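PDB 3MAL: stromal cell-derived factor 2-like protein from Arabidopsis thaliana, which takes part in protein quality control and the unfolded protein response in the endoplasmic reticulum, in a complex with ERDJ3B and BIP1 needed for accumulation of the immune receptor EFR. Local coordinates for residues His36-Pro41 / Gln48-Gly53; Asp59-Trp64 / His90-Lys95; Lys95-His100 / Leu110-Phe115. All coordinates share one frame; numbering follows the deposited sequence.

Contact 1: residues His36-Pro41 / Gln48-Gly53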
loop_
_atom_site.group_PDB
_atom_site.type_symbol
_atom_site.label_atom_id
_atom_site.label_comp_id
_atom_site.label_asym_id
_atom_site.label_seq_id
_atom_site.Cartn_x
_atom_site.Cartn_y
_atom_site.Cartn_z
ATOM N N HIS A 36 -1.886 -2.660 6.585
ATOM C CA HIS A 36 -1.213 -2.918 7.833
ATOM C C HIS A 36 -0.060 -3.922 7.664
ATOM O O HIS A 36 -0.114 -4.849 6.837
ATOM C CB HIS A 36 -2.273 -3.434 8.832
ATOM C CG HIS A 36 -1.733 -4.001 10.113
ATOM N ND1 HIS A 36 -1.393 -5.326 10.250
ATOM C CD2 HIS A 36 -1.598 -3.452 11.346
ATOM C CE1 HIS A 36 -0.999 -5.552 11.491
ATOM N NE2 HIS A 36 -1.122 -4.431 12.177
ATOM N N SER A 37 1.008 -3.719 8.433
ATOM C CA SER A 37 2.092 -4.714 8.475
ATOM C C SER A 37 2.589 -4.875 9.894
ATOM O O SER A 37 2.085 -4.233 10.819
ATOM C CB SER A 37 3.230 -4.394 7.471
ATOM O OG SER A 37 4.037 -5.546 7.213
ATOM N N HIS A 38 3.581 -5.733 10.071
ATOM C CA HIS A 38 4.024 -6.116 11.400
ATOM C C HIS A 38 5.217 -7.038 11.217
ATOM O O HIS A 38 5.488 -7.461 10.104
ATOM C CB HIS A 38 2.896 -6.803 12.192
ATOM C CG HIS A 38 2.056 -7.785 11.407
ATOM N ND1 HIS A 38 0.809 -8.193 11.837
ATOM C CD2 HIS A 38 2.277 -8.432 10.240
ATOM C CE1 HIS A 38 0.314 -9.068 10.979
ATOM N NE2 HIS A 38 1.187 -9.237 10.005
ATOM N N ASP A 39 5.880 -7.384 12.318
ATOM C CA ASP A 39 7.131 -8.131 12.285
ATOM C C ASP A 39 6.936 -9.669 12.228
ATOM O O ASP A 39 7.478 -10.392 13.063
ATOM C CB ASP A 39 7.988 -7.732 13.514
ATOM C CG ASP A 39 9.392 -8.287 13.459
ATOM O OD1 ASP A 39 9.827 -8.727 12.371
ATOM O OD2 ASP A 39 10.083 -8.295 14.521
ATOM N N VAL A 40 6.182 -10.172 11.244
ATOM C CA VAL A 40 5.917 -11.628 11.111
ATOM C C VAL A 40 5.741 -12.006 9.649
ATOM O O VAL A 40 5.041 -11.329 8.913
ATOM C CB VAL A 40 4.691 -12.099 11.987
ATOM C CG1 VAL A 40 3.426 -11.412 11.628
ATOM C CG2 VAL A 40 4.441 -13.581 11.970
ATOM N N PRO A 41 6.415 -13.064 9.201
ATOM C CA PRO A 41 6.358 -13.461 7.793
ATOM C C PRO A 41 5.195 -14.340 7.415
ATOM O O PRO A 41 4.560 -14.935 8.257
ATOM C CB PRO A 41 7.604 -14.306 7.620
ATOM C CG PRO A 41 7.889 -14.882 8.980
ATOM C CD PRO A 41 7.342 -13.891 9.991
ATOM N N GLN A 48 8.195 -13.764 2.849
ATOM C CA GLN A 48 8.535 -12.393 3.280
ATOM C C GLN A 48 7.549 -11.892 4.367
ATOM O O GLN A 48 6.574 -12.569 4.677
ATOM C CB GLN A 48 8.605 -11.429 2.081
ATOM C CG GLN A 48 9.787 -11.727 1.124
ATOM C CD GLN A 48 9.663 -11.035 -0.216
ATOM O OE1 GLN A 48 8.855 -10.121 -0.384
ATOM N NE2 GLN A 48 10.459 -11.470 -1.179
ATOM N N GLN A 49 7.821 -10.713 4.930
ATOM C CA GLN A 49 6.951 -10.094 5.949
ATOM C C GLN A 49 5.549 -9.909 5.396
ATOM O O GLN A 49 5.372 -9.399 4.268
ATOM C CB GLN A 49 7.524 -8.740 6.367
ATOM C CG GLN A 49 6.763 -8.023 7.517
ATOM C CD GLN A 49 7.448 -6.726 7.933
ATOM O OE1 GLN A 49 6.931 -5.625 7.687
ATOM N NE2 GLN A 49 8.626 -6.847 8.547
ATOM N N SER A 50 4.549 -10.291 6.190
ATOM C CA SER A 50 3.162 -10.276 5.751
ATOM C C SER A 50 2.510 -8.897 5.876
ATOM O O SER A 50 2.977 -8.016 6.611
ATOM C CB SER A 50 2.353 -11.314 6.527
ATOM O OG SER A 50 2.323 -10.972 7.908
ATOM N N VAL A 51 1.471 -8.712 5.076
ATOM C CA VAL A 51 0.704 -7.464 4.994
ATOM C C VAL A 51 -0.774 -7.897 5.097
ATOM O O VAL A 51 -1.159 -8.912 4.526
ATOM C CB VAL A 51 0.999 -6.730 3.649
ATOM C CG1 VAL A 51 -0.034 -5.612 3.387
ATOM C CG2 VAL A 51 2.418 -6.177 3.633
ATOM N N THR A 52 -1.584 -7.141 5.838
ATOM C CA THR A 52 -2.995 -7.466 6.061
ATOM C C THR A 52 -3.862 -6.222 6.062
ATOM O O THR A 52 -3.353 -5.084 6.016
ATOM C CB THR A 52 -3.232 -8.169 7.436
ATOM O OG1 THR A 52 -3.035 -7.227 8.504
ATOM C CG2 THR A 52 -2.317 -9.382 7.620
ATOM N N GLY A 53 -5.176 -6.444 6.098
ATOM C CA GLY A 53 -6.139 -5.402 6.400
ATOM C C GLY A 53 -6.462 -5.417 7.885
ATOM O O GLY A 53 -6.822 -6.441 8.427
HETATM O O HOH W 1 9.499 -9.436 9.369
#
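His36 faces Thr52 where strands 36-38 and 49-53 run antiparallel, their axes 4.8 Å apart at the closest point and their directions 146° apart. This is a hydrogen-bonded pair, with a good bond from Thr52 N to His36 O and a weak one from His36 N to Thr52 O. The two side chains lie side by side and point the same way. His36 ND1 donates to Thr52 OG1 at 3.1 Å, with the hydroxyl tilted from the ring plane. Thr52 OG1 also bonds Gln169. Beyond Ser37 the chain turns a corner at Asp39, the centre of an inverse gamma turn, and the pairing resumes at Val40. There Val40 O accepts both Ser50 N at 3.0 Å and Ser50 OG at 2.9 Å. The hydroxyl sits above the carbonyl plane. Ser50 OG lies between its own N and carbonyl carbon (chi1 64°), where it also takes a proton from His38 NE2 at 2.9 Å, near the plane of that ring. A His38-Ser50-Val40 chain of bonds results. Val40 CG1 packs on one face of the His38 ring, and His36 ND1 lies over the opposite face. Ser37 OG is 2.8 Å from Ser50 O and 2.9 Å from Gln49 OE1, and its single proton may go to either. Water 1 joins Asp39 OD1 to Gln49 NE2. Together the two segments form one of the hairpins that cap the barrel of a beta-trefoil, here within the first MIR motif.

Contact 2: residues Asp59-Trp64 / His90-Lys95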
loop_
_atom_site.group_PDB
_atom_site.type_symbol
_atom_site.label_atom_id
_atom_site.label_comp_id
_atom_site.label_asym_id
_atom_site.label_seq_id
_atom_site.Cartn_x
_atom_site.Cartn_y
_atom_site.Cartn_z
ATOM N N ASP A 59 -3.303 2.194 15.826
ATOM C CA ASP A 59 -2.391 1.170 15.352
ATOM C C ASP A 59 -1.256 1.839 14.582
ATOM O O ASP A 59 -1.444 2.249 13.439
ATOM C CB ASP A 59 -3.146 0.195 14.436
ATOM C CG ASP A 59 -2.279 -0.946 13.999
ATOM O OD1 ASP A 59 -2.108 -1.134 12.778
ATOM O OD2 ASP A 59 -1.755 -1.636 14.889
ATOM N N SER A 60 -0.085 1.977 15.211
ATOM C CA SER A 60 1.070 2.624 14.549
ATOM C C SER A 60 1.510 1.787 13.345
ATOM O O SER A 60 2.041 2.319 12.370
ATOM C CB SER A 60 2.236 2.818 15.528
ATOM O OG SER A 60 2.575 1.596 16.140
ATOM N N ASN A 61 1.232 0.478 13.410
ATOM C CA ASN A 61 1.497 -0.458 12.313
ATOM C C ASN A 61 0.668 -0.227 11.045
ATOM O O ASN A 61 0.894 -0.913 10.024
ATOM C CB ASN A 61 1.316 -1.913 12.789
ATOM C CG ASN A 61 2.516 -2.435 13.550
ATOM O OD1 ASN A 61 3.631 -1.948 13.366
ATOM N ND2 ASN A 61 2.299 -3.429 14.413
ATOM N N SER A 62 -0.253 0.742 11.089
ATOM C CA SER A 62 -1.003 1.140 9.896
ATOM C C SER A 62 -0.420 2.310 9.113
ATOM O O SER A 62 -1.003 2.720 8.094
ATOM C CB SER A 62 -2.460 1.454 10.257
ATOM O OG SER A 62 -3.125 0.276 10.655
ATOM N N TYR A 63 0.700 2.871 9.586
ATOM C CA TYR A 63 1.299 4.026 8.914
ATOM C C TYR A 63 2.338 3.641 7.873
ATOM O O TYR A 63 3.143 2.720 8.087
ATOM C CB TYR A 63 1.898 5.009 9.918
ATOM C CG TYR A 63 0.882 5.989 10.446
ATOM C CD1 TYR A 63 0.454 5.945 11.783
ATOM C CD2 TYR A 63 0.334 6.955 9.602
ATOM C CE1 TYR A 63 -0.504 6.871 12.256
ATOM C CE2 TYR A 63 -0.614 7.860 10.056
ATOM C CZ TYR A 63 -1.034 7.800 11.373
ATOM O OH TYR A 63 -1.972 8.713 11.776
ATOM N N TRP A 64 2.280 4.361 6.745
ATOM C CA TRP A 64 3.150 4.178 5.582
ATOM C C TRP A 64 3.699 5.560 5.171
ATOM O O TRP A 64 2.959 6.547 5.197
ATOM C CB TRP A 64 2.349 3.557 4.407
ATOM C CG TRP A 64 1.738 2.235 4.767
ATOM C CD1 TRP A 64 0.528 2.024 5.411
ATOM C CD2 TRP A 64 2.313 0.939 4.547
ATOM N NE1 TRP A 64 0.331 0.673 5.600
ATOM C CE2 TRP A 64 1.410 -0.013 5.078
ATOM C CE3 TRP A 64 3.494 0.490 3.938
ATOM C CZ2 TRP A 64 1.647 -1.393 5.008
ATOM C CZ3 TRP A 64 3.744 -0.895 3.882
ATOM C CH2 TRP A 64 2.819 -1.818 4.419
ATOM N N HIS A 90 6.692 1.078 5.191
ATOM C CA HIS A 90 6.063 0.845 6.485
ATOM C C HIS A 90 6.881 1.565 7.551
ATOM O O HIS A 90 8.090 1.341 7.669
ATOM C CB HIS A 90 6.019 -0.669 6.767
ATOM C CG HIS A 90 5.141 -1.055 7.918
ATOM N ND1 HIS A 90 5.621 -1.734 9.023
ATOM C CD2 HIS A 90 3.811 -0.888 8.128
ATOM C CE1 HIS A 90 4.628 -1.956 9.867
ATOM N NE2 HIS A 90 3.521 -1.445 9.354
ATOM N N MET A 91 6.230 2.429 8.327
ATOM C CA MET A 91 6.959 3.268 9.271
ATOM C C MET A 91 7.632 2.454 10.367
ATOM O O MET A 91 8.773 2.735 10.744
ATOM C CB MET A 91 6.051 4.310 9.910
ATOM C CG MET A 91 5.841 5.577 9.099
ATOM S SD MET A 91 5.019 6.855 10.106
ATOM C CE MET A 91 6.346 7.458 11.119
ATOM N N LYS A 92 6.928 1.456 10.869
ATOM C CA LYS A 92 7.388 0.713 12.037
ATOM C C LYS A 92 8.521 -0.249 11.730
ATOM O O LYS A 92 9.419 -0.400 12.555
ATOM C CB LYS A 92 6.210 -0.030 12.706
ATOM C CG LYS A 92 5.249 0.893 13.468
ATOM C CD LYS A 92 5.798 1.277 14.813
ATOM C CE LYS A 92 5.869 0.082 15.745
ATOM N NZ LYS A 92 4.555 -0.536 15.888
ATOM N N THR A 93 8.500 -0.888 10.552
ATOM C CA THR A 93 9.519 -1.888 10.192
ATOM C C THR A 93 10.504 -1.432 9.114
ATOM O O THR A 93 11.518 -2.096 8.893
ATOM C CB THR A 93 8.914 -3.257 9.730
ATOM O OG1 THR A 93 8.195 -3.069 8.508
ATOM C CG2 THR A 93 7.987 -3.862 10.786
ATOM N N ARG A 94 10.215 -0.323 8.436
ATOM C CA ARG A 94 11.079 0.169 7.364
ATOM C C ARG A 94 11.084 -0.686 6.083
ATOM O O ARG A 94 11.873 -0.424 5.164
ATOM C CB ARG A 94 12.516 0.357 7.893
ATOM C CG ARG A 94 12.633 1.503 8.828
ATOM C CD ARG A 94 13.072 2.662 7.952
ATOM N NE ARG A 94 12.220 3.801 8.121
ATOM C CZ ARG A 94 12.286 4.904 7.393
ATOM N NH1 ARG A 94 13.169 5.025 6.400
ATOM N NH2 ARG A 94 11.447 5.878 7.664
ATOM N N LYS A 95 10.207 -1.688 6.002
ATOM C CA LYS A 95 10.111 -2.524 4.788
ATOM C C LYS A 95 9.161 -1.890 3.758
ATOM O O LYS A 95 8.321 -1.056 4.117
ATOM C CB LYS A 95 9.708 -3.982 5.119
ATOM C CG LYS A 95 10.666 -4.707 6.112
ATOM C CD LYS A 95 10.621 -6.233 5.854
ATOM C CE LYS A 95 11.652 -7.049 6.667
ATOM N NZ LYS A 95 12.973 -6.371 6.785
HETATM O O HOH W 2 4.012 1.476 10.453
#
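Asn61 O is gripped by two donors, His90 NE2 across the contact at 2.8 Å and the backbone N of Ser37. The carbonyl oxygen lies near the plane of the imidazole, at its edge, while NE2 stands above the plane of the carbonyl. On its other side the His90 ring is tied to Thr93 through ND1 and OG1, 2.9 Å apart. The ring is thus held at both nitrogens. Its CD2 edge is turned to the face of the Trp64 six-membered ring in an inclined edge-to-face pair, centroids 4.9 Å apart and planes at 58°. His90 CB adds an off-centre CH-pi contact to the same ring. Trp64 NE1 bonds Leu35 O. Met91 N makes a nearly straight bond to Tyr63 O at 3.1 Å, and Met91 SD lies 3.6 Å from Tyr63 CB, oblique to the ring. Water 2 donates to Ser60 O and Tyr63 O and accepts from Lys92 N. The Lys92 chain bends at chi2, chi3 and chi4 and brings NZ to Ser60 OG (2.9 Å) and Asn61 OD1 (3.0 Å). The contact joins two loops between barrel and cap strands. A carbonyl partner for NE2 implies that this nitrogen of His90 carries a proton.

Contact 3: residues Lys95-His100 / Leu110-Phe115; sequences KWLHSH and LEVSCF
His98 and Phe115 stack on one face of the hairpin of strands 96-100 and 110-115, a cap hairpin of the beta-trefoil in the second MIR motif. The rings form an offset stack, planes at 14° and centroids 4.3 Å apart. CG anti to the backbone N in both residues (chi1 -168° for His98, 169° for Phe115) sets the two rings over the same face of the hairpin, where they overlap. Phe115 CB lies over the imidazole face, 3.3 Å from His98 CG, in a CH-pi contact. In return His98 CE1 lies over the phenyl face, offset toward its rim. His98 ND1 bonds Asp125, which probably fixes the rotation of the ring. Ser113 OG is near His98 CB and is itself bonded to Gln48. Trp96 points to this face too. Its CD1 edge comes within 3.2 Å of Phe115 O, and its NE1 bonds Asp117 O. Trp96 N also reaches Phe115 O, at 2.8 Å in a nearly straight bond. On the other face Leu97 CD1 meets Val112 CG1 at 3.7 Å, the two side chains crossing obliquely. Cys114 points to this face as well, its CB against Lys95 CB. Trp64 packs beside Leu97 and Cys114, so this face turns toward the barrel. Near the loop end of the hairpin, Ser99 OG donates to Glu111 O at 2.7 Å, from above the carbonyl plane.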
loop_
_atom_site.group_PDB
_atom_site.type_symbol
_atom_site.label_atom_id
_atom_site.label_comp_id
_atom_site.label_asym_id
_atom_site.label_seq_id
_atom_site.Cartn_x
_atom_site.Cartn_y
_atom_site.Cartn_z
ATOM N N LYS A 95 10.207 -1.688 6.002
ATOM C CA LYS A 95 10.111 -2.524 4.788
ATOM C C LYS A 95 9.161 -1.890 3.758
ATOM O O LYS A 95 8.321 -1.056 4.117
ATOM C CB LYS A 95 9.708 -3.982 5.119
ATOM C CG LYS A 95 10.666 -4.707 6.112
ATOM C CD LYS A 95 10.621 -6.233 5.854
ATOM C CE LYS A 95 11.652 -7.049 6.667
ATOM N NZ LYS A 95 12.973 -6.371 6.785
ATOM N N TRP A 96 9.317 -2.271 2.488
ATOM C CA TRP A 96 8.594 -1.631 1.365
ATOM C C TRP A 96 7.390 -2.467 0.960
ATOM O O TRP A 96 7.510 -3.681 0.855
ATOM C CB TRP A 96 9.528 -1.486 0.145
ATOM C CG TRP A 96 10.775 -0.757 0.484
ATOM C CD1 TRP A 96 11.971 -1.292 0.888
ATOM C CD2 TRP A 96 10.932 0.654 0.504
ATOM N NE1 TRP A 96 12.871 -0.279 1.156
ATOM C CE2 TRP A 96 12.251 0.925 0.932
ATOM C CE3 TRP A 96 10.082 1.727 0.208
ATOM C CZ2 TRP A 96 12.740 2.226 1.060
ATOM C CZ3 TRP A 96 10.575 3.015 0.311
ATOM C CH2 TRP A 96 11.886 3.257 0.748
ATOM N N LEU A 97 6.237 -1.827 0.742
ATOM C CA LEU A 97 5.081 -2.521 0.141
ATOM C C LEU A 97 5.514 -3.172 -1.197
ATOM O O LEU A 97 6.072 -2.500 -2.064
ATOM C CB LEU A 97 3.925 -1.535 -0.108
ATOM C CG LEU A 97 2.610 -2.225 -0.512
ATOM C CD1 LEU A 97 2.105 -3.132 0.637
ATOM C CD2 LEU A 97 1.536 -1.206 -0.996
ATOM N N HIS A 98 5.255 -4.465 -1.355
ATOM C CA HIS A 98 5.941 -5.280 -2.390
ATOM C C HIS A 98 4.975 -6.303 -2.991
ATOM O O HIS A 98 4.061 -6.797 -2.318
ATOM C CB HIS A 98 7.122 -6.022 -1.731
ATOM C CG HIS A 98 8.094 -6.681 -2.678
ATOM N ND1 HIS A 98 9.148 -6.006 -3.263
ATOM C CD2 HIS A 98 8.230 -7.979 -3.050
ATOM C CE1 HIS A 98 9.866 -6.854 -3.986
ATOM N NE2 HIS A 98 9.329 -8.055 -3.873
ATOM N N SER A 99 5.189 -6.632 -4.242
ATOM C CA SER A 99 4.500 -7.765 -4.906
ATOM C C SER A 99 5.436 -8.522 -5.888
ATOM O O SER A 99 6.552 -8.164 -6.045
ATOM C CB SER A 99 3.071 -7.527 -5.444
ATOM O OG SER A 99 2.321 -8.668 -5.761
ATOM N N HIS A 100 4.918 -9.624 -6.427
ATOM C CA HIS A 100 5.639 -10.617 -7.149
ATOM C C HIS A 100 4.726 -11.831 -7.443
ATOM O O HIS A 100 3.593 -11.856 -7.101
ATOM C CB HIS A 100 6.893 -11.009 -6.397
ATOM C CG HIS A 100 6.723 -11.263 -4.928
ATOM N ND1 HIS A 100 5.510 -11.422 -4.303
ATOM C CD2 HIS A 100 7.651 -11.370 -3.955
ATOM C CE1 HIS A 100 5.699 -11.662 -3.026
ATOM N NE2 HIS A 100 6.990 -11.632 -2.784
ATOM N N LEU A 110 -2.170 -12.685 -6.195
ATOM C CA LEU A 110 -0.765 -12.279 -6.110
ATOM C C LEU A 110 -0.457 -11.960 -4.658
ATOM O O LEU A 110 -1.164 -11.174 -4.042
ATOM C CB LEU A 110 -0.544 -11.021 -6.961
ATOM C CG LEU A 110 -0.011 -10.974 -8.412
ATOM C CD1 LEU A 110 0.436 -12.310 -9.052
ATOM C CD2 LEU A 110 -0.911 -10.098 -9.325
ATOM N N GLU A 111 0.607 -12.538 -4.113
ATOM C CA GLU A 111 1.029 -12.151 -2.770
ATOM C C GLU A 111 1.471 -10.682 -2.684
ATOM O O GLU A 111 2.278 -10.180 -3.506
ATOM C CB GLU A 111 2.168 -13.027 -2.296
ATOM C CG GLU A 111 2.433 -12.953 -0.797
ATOM C CD GLU A 111 3.780 -13.536 -0.462
ATOM O OE1 GLU A 111 4.791 -12.806 -0.579
ATOM O OE2 GLU A 111 3.821 -14.729 -0.118
ATOM N N VAL A 112 0.960 -10.015 -1.657
ATOM C CA VAL A 112 1.435 -8.696 -1.289
ATOM C C VAL A 112 2.202 -8.771 0.026
ATOM O O VAL A 112 1.643 -9.196 1.055
ATOM C CB VAL A 112 0.249 -7.669 -1.218
ATOM C CG1 VAL A 112 0.740 -6.316 -0.740
ATOM C CG2 VAL A 112 -0.356 -7.503 -2.597
ATOM N N SER A 113 3.481 -8.373 -0.019
ATOM C CA SER A 113 4.364 -8.481 1.144
ATOM C C SER A 113 5.050 -7.166 1.504
ATOM O O SER A 113 4.856 -6.120 0.844
ATOM C CB SER A 113 5.447 -9.561 0.904
ATOM O OG SER A 113 6.376 -9.152 -0.099
ATOM N N CYS A 114 5.833 -7.220 2.579
ATOM C CA CYS A 114 6.766 -6.153 2.924
ATOM C C CYS A 114 8.197 -6.669 2.716
ATOM O O CYS A 114 8.576 -7.714 3.262
ATOM C CB CYS A 114 6.544 -5.652 4.371
ATOM S SG CYS A 114 5.616 -4.069 4.414
ATOM N N PHE A 115 8.981 -5.929 1.928
ATOM C CA PHE A 115 10.278 -6.396 1.434
ATOM C C PHE A 115 11.418 -5.459 1.828
ATOM O O PHE A 115 11.247 -4.241 1.906
ATOM C CB PHE A 115 10.216 -6.510 -0.101
ATOM C CG PHE A 115 11.545 -6.741 -0.784
ATOM C CD1 PHE A 115 12.307 -5.666 -1.255
ATOM C CD2 PHE A 115 12.019 -8.041 -0.998
ATOM C CE1 PHE A 115 13.532 -5.873 -1.878
ATOM C CE2 PHE A 115 13.231 -8.258 -1.645
ATOM C CZ PHE A 115 13.986 -7.179 -2.090
#

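The contacts follow one another along the chain. Contacts 1 and 3 are hairpins of the cap sheet, their centres about 9 Å apart, and strands 49-54 and 110-115 are neighbours in it. Gln49 O with Cys114 N and Gln48 OE1 with Ser113 OG are probable hydrogen bonds between them. Both hairpins carry a His-Ser-His sequence, at 36-38 and 98-100, consistent with their place in repeated MIR motifs. The centre of contact 2 lies about 10 Å from that of contact 1 and about 14 Å from that of contact 3. It shares Lys95 with contact 3 and leads there from barrel strand 85-90. A probable bond between Gln49 OE1 and Thr93 OG1 links it to contact 1. Together they join the first two MIR motifs.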